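Local coordinates for CELL division protein FTSZ (Haloferax volcanii, PDB 4B45) that binds GTP as a tubulin- and FtsZ-like cytoskeletal protein of archaea and takes part in the control of cell shape, at residues A[1-6]-A[96-101]. Sequence-based numbering, arbitrary orientation.
Sequences MKTVLI and SIFVVA
Two parallel neighbours in the central sheet of the tubulin/FtsZ GTPase domain, strands 3-8 and 96-102, pair here through Val4, Ile6, Phe98 and Val100. Phe98 N donates to Val4 O, Ile6 N gives a nearly straight bond (171°) to Phe98 O at 2.9 Å, and Val100 N reaches Ile6 O at 2.9 Å from above the carbonyl plane. Toward the start of the strands the backbone bonds are weak, and polar side chains add to the pairing. Thr3 OG1, anti to its backbone N (chi1 -162°), hydrogen-bonds Ser96 OG at 3.0 Å and also sits at the edge of the Phe98 ring, 3.3 Å from CD2. Met1 lays SD 3.1 Å from the same Ser96 OG and packs on Leu194 of helix 175-196. An alanine at Met1 would probably leave this hydroxyl without its sulfur neighbour and open a gap beside Leu194. Leu5 runs alongside Phe98, its CD2 3.7 Å from Phe98 CB. On the face opposite Thr3, Leu5 and Phe98, Ile6 CD1 meets Ile97 CG2 at 3.8 Å, while Leu115 and Leu119 of helix 107-120 pack on Ile6. Val100 lies close to Gly12 of the GTP site, as expected of a Rossmann-like nucleotide-binding sheet whose strands lead into the GTP-binding loops.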
ATOM      1  N   MET A   1      -1.587   8.954 -10.433  1.00 48.98           N
ATOM      2  CA  MET A   1      -2.500   7.846 -10.683  1.00 46.33           C
ATOM      3  C   MET A   1      -3.814   8.003  -9.924  1.00 49.34           C
ATOM      4  O   MET A   1      -3.844   7.887  -8.700  1.00 50.13           O
ATOM      5  CB  MET A   1      -1.856   6.516 -10.298  1.00 41.53           C
ATOM      6  CG  MET A   1      -2.821   5.354 -10.464  1.00 47.95           C
ATOM      7  SD  MET A   1      -2.188   3.791  -9.845  1.00 59.51           S
ATOM      8  CE  MET A   1      -1.357   3.200 -11.292  1.00 45.24           C
ATOM      9  N   LYS A   2      -4.899   8.255 -10.650  1.00 44.34           N
ATOM     10  CA  LYS A   2      -6.191   8.428 -10.007  1.00 46.13           C
ATOM     11  C   LYS A   2      -6.745   7.060  -9.636  1.00 46.89           C
ATOM     12  O   LYS A   2      -6.764   6.140 -10.464  1.00 47.05           O
ATOM     13  CB  LYS A   2      -7.160   9.178 -10.921  1.00 49.78           C
ATOM     14  CG  LYS A   2      -6.667  10.544 -11.361  1.00 50.14           C
ATOM     15  CD  LYS A   2      -7.602  11.121 -12.412  1.00 58.80           C
ATOM     16  CE  LYS A   2      -6.919  12.184 -13.267  1.00 68.25           C
ATOM     17  NZ  LYS A   2      -7.831  12.679 -14.339  1.00 81.02           N
ATOM     18  N   THR A   3      -7.192   6.921  -8.393  1.00 48.90           N
ATOM     19  CA  THR A   3      -7.584   5.613  -7.887  1.00 48.91           C
ATOM     20  C   THR A   3      -8.890   5.611  -7.086  1.00 50.10           C
ATOM     21  O   THR A   3      -9.389   6.667  -6.666  1.00 44.22           O
ATOM     22  CB  THR A   3      -6.457   5.003  -7.049  1.00 44.03           C
ATOM     23  OG1 THR A   3      -6.678   3.592  -6.908  1.00 47.57           O
ATOM     24  CG2 THR A   3      -6.396   5.663  -5.679  1.00 42.91           C
ATOM     25  N   VAL A   4      -9.445   4.413  -6.907  1.00 48.62           N
ATOM     26  CA  VAL A   4     -10.624   4.191  -6.068  1.00 48.63           C
ATOM     27  C   VAL A   4     -10.264   3.201  -4.972  1.00 45.16           C
ATOM     28  O   VAL A   4      -9.727   2.125  -5.248  1.00 46.59           O
ATOM     29  CB  VAL A   4     -11.809   3.607  -6.870  1.00 49.96           C
ATOM     30  CG1 VAL A   4     -12.909   3.143  -5.916  1.00 44.14           C
ATOM     31  CG2 VAL A   4     -12.351   4.621  -7.841  1.00 43.21           C
ATOM     32  N   LEU A   5     -10.528   3.567  -3.726  1.00 46.59           N
ATOM     33  CA  LEU A   5     -10.121   2.725  -2.612  1.00 44.35           C
ATOM     34  C   LEU A   5     -11.318   1.957  -2.075  1.00 38.78           C
ATOM     35  O   LEU A   5     -12.364   2.540  -1.847  1.00 43.91           O
ATOM     36  CB  LEU A   5      -9.521   3.578  -1.497  1.00 42.71           C
ATOM     37  CG  LEU A   5      -8.349   4.467  -1.897  1.00 45.87           C
ATOM     38  CD1 LEU A   5      -7.861   5.309  -0.697  1.00 35.45           C
ATOM     39  CD2 LEU A   5      -7.220   3.622  -2.469  1.00 41.82           C
ATOM     40  N   ILE A   6     -11.154   0.652  -1.865  1.00 41.65           N
ATOM     41  CA  ILE A   6     -12.169  -0.135  -1.180  1.00 47.40           C
ATOM     42  C   ILE A   6     -11.578  -0.880   0.004  1.00 40.30           C
ATOM     43  O   ILE A   6     -10.925  -1.905  -0.165  1.00 41.49           O
ATOM     44  CB  ILE A   6     -12.809  -1.176  -2.108  1.00 46.03           C
ATOM     45  CG1 ILE A   6     -13.313  -0.514  -3.392  1.00 47.22           C
ATOM     46  CG2 ILE A   6     -13.945  -1.895  -1.376  1.00 52.11           C
ATOM     47  CD1 ILE A   6     -13.399  -1.474  -4.548  1.00 50.47           C
ATOM     48  N   SER A  96      -6.898   2.941 -11.621  1.00 45.31           N
ATOM     49  CA  SER A  96      -6.609   1.727 -10.890  1.00 39.11           C
ATOM     50  C   SER A  96      -7.625   1.606  -9.761  1.00 43.36           C
ATOM     51  O   SER A  96      -8.334   2.572  -9.461  1.00 41.29           O
ATOM     52  CB  SER A  96      -5.190   1.783 -10.322  1.00 42.25           C
ATOM     53  OG  SER A  96      -5.072   2.827  -9.376  1.00 44.96           O
ATOM     54  N   ILE A  97      -7.700   0.422  -9.157  1.00 44.64           N
ATOM     55  CA  ILE A  97      -8.515   0.197  -7.966  1.00 36.90           C
ATOM     56  C   ILE A  97      -7.696  -0.531  -6.906  1.00 43.68           C
ATOM     57  O   ILE A  97      -7.066  -1.557  -7.185  1.00 54.53           O
ATOM     58  CB  ILE A  97      -9.787  -0.638  -8.274  1.00 42.46           C
ATOM     59  CG1 ILE A  97     -10.700   0.104  -9.246  1.00 43.72           C
ATOM     60  CG2 ILE A  97     -10.561  -0.934  -6.977  1.00 40.46           C
ATOM     61  CD1 ILE A  97     -11.910  -0.707  -9.670  1.00 51.19           C
ATOM     62  N   PHE A  98      -7.669   0.017  -5.699  1.00 40.00           N
ATOM     63  CA  PHE A  98      -6.975  -0.633  -4.585  1.00 35.73           C
ATOM     64  C   PHE A  98      -7.968  -1.297  -3.629  1.00 39.30           C
ATOM     65  O   PHE A  98      -8.836  -0.623  -3.082  1.00 42.94           O
ATOM     66  CB  PHE A  98      -6.146   0.383  -3.799  1.00 41.87           C
ATOM     67  CG  PHE A  98      -4.775   0.650  -4.381  1.00 45.85           C
ATOM     68  CD1 PHE A  98      -3.699  -0.145  -4.031  1.00 45.94           C
ATOM     69  CD2 PHE A  98      -4.569   1.708  -5.255  1.00 47.69           C
ATOM     70  CE1 PHE A  98      -2.432   0.106  -4.546  1.00 46.96           C
ATOM     71  CE2 PHE A  98      -3.315   1.965  -5.775  1.00 43.03           C
ATOM     72  CZ  PHE A  98      -2.241   1.159  -5.412  1.00 36.85           C
ATOM     73  N   VAL A  99      -7.864  -2.615  -3.459  1.00 38.63           N
ATOM     74  CA  VAL A  99      -8.604  -3.283  -2.395  1.00 43.24           C
ATOM     75  C   VAL A  99      -7.700  -3.310  -1.160  1.00 46.11           C
ATOM     76  O   VAL A  99      -6.672  -3.982  -1.158  1.00 43.91           O
ATOM     77  CB  VAL A  99      -9.047  -4.724  -2.773  1.00 46.39           C
ATOM     78  CG1 VAL A  99      -9.584  -5.455  -1.541  1.00 49.75           C
ATOM     79  CG2 VAL A  99     -10.110  -4.704  -3.864  1.00 50.77           C
ATOM     80  N   VAL A 100      -8.068  -2.560  -0.122  1.00 46.65           N
ATOM     81  CA  VAL A 100      -7.214  -2.419   1.063  1.00 44.38           C
ATOM     82  C   VAL A 100      -7.671  -3.357   2.191  1.00 47.90           C
ATOM     83  O   VAL A 100      -8.815  -3.284   2.635  1.00 42.87           O
ATOM     84  CB  VAL A 100      -7.226  -0.956   1.568  1.00 39.00           C
ATOM     85  CG1 VAL A 100      -6.199  -0.745   2.642  1.00 36.07           C
ATOM     86  CG2 VAL A 100      -7.003   0.012   0.402  1.00 37.79           C
ATOM     87  N   ALA A 101      -6.780  -4.232   2.656  1.00 45.31           N
ATOM     88  CA  ALA A 101      -7.153  -5.228   3.662  1.00 45.00           C
ATOM     89  C   ALA A 101      -6.036  -5.634   4.625  1.00 44.82           C
ATOM     90  O   ALA A 101      -4.859  -5.701   4.259  1.00 43.21           O
ATOM     91  CB  ALA A 101      -7.702  -6.465   2.990  1.00 45.59           C
TER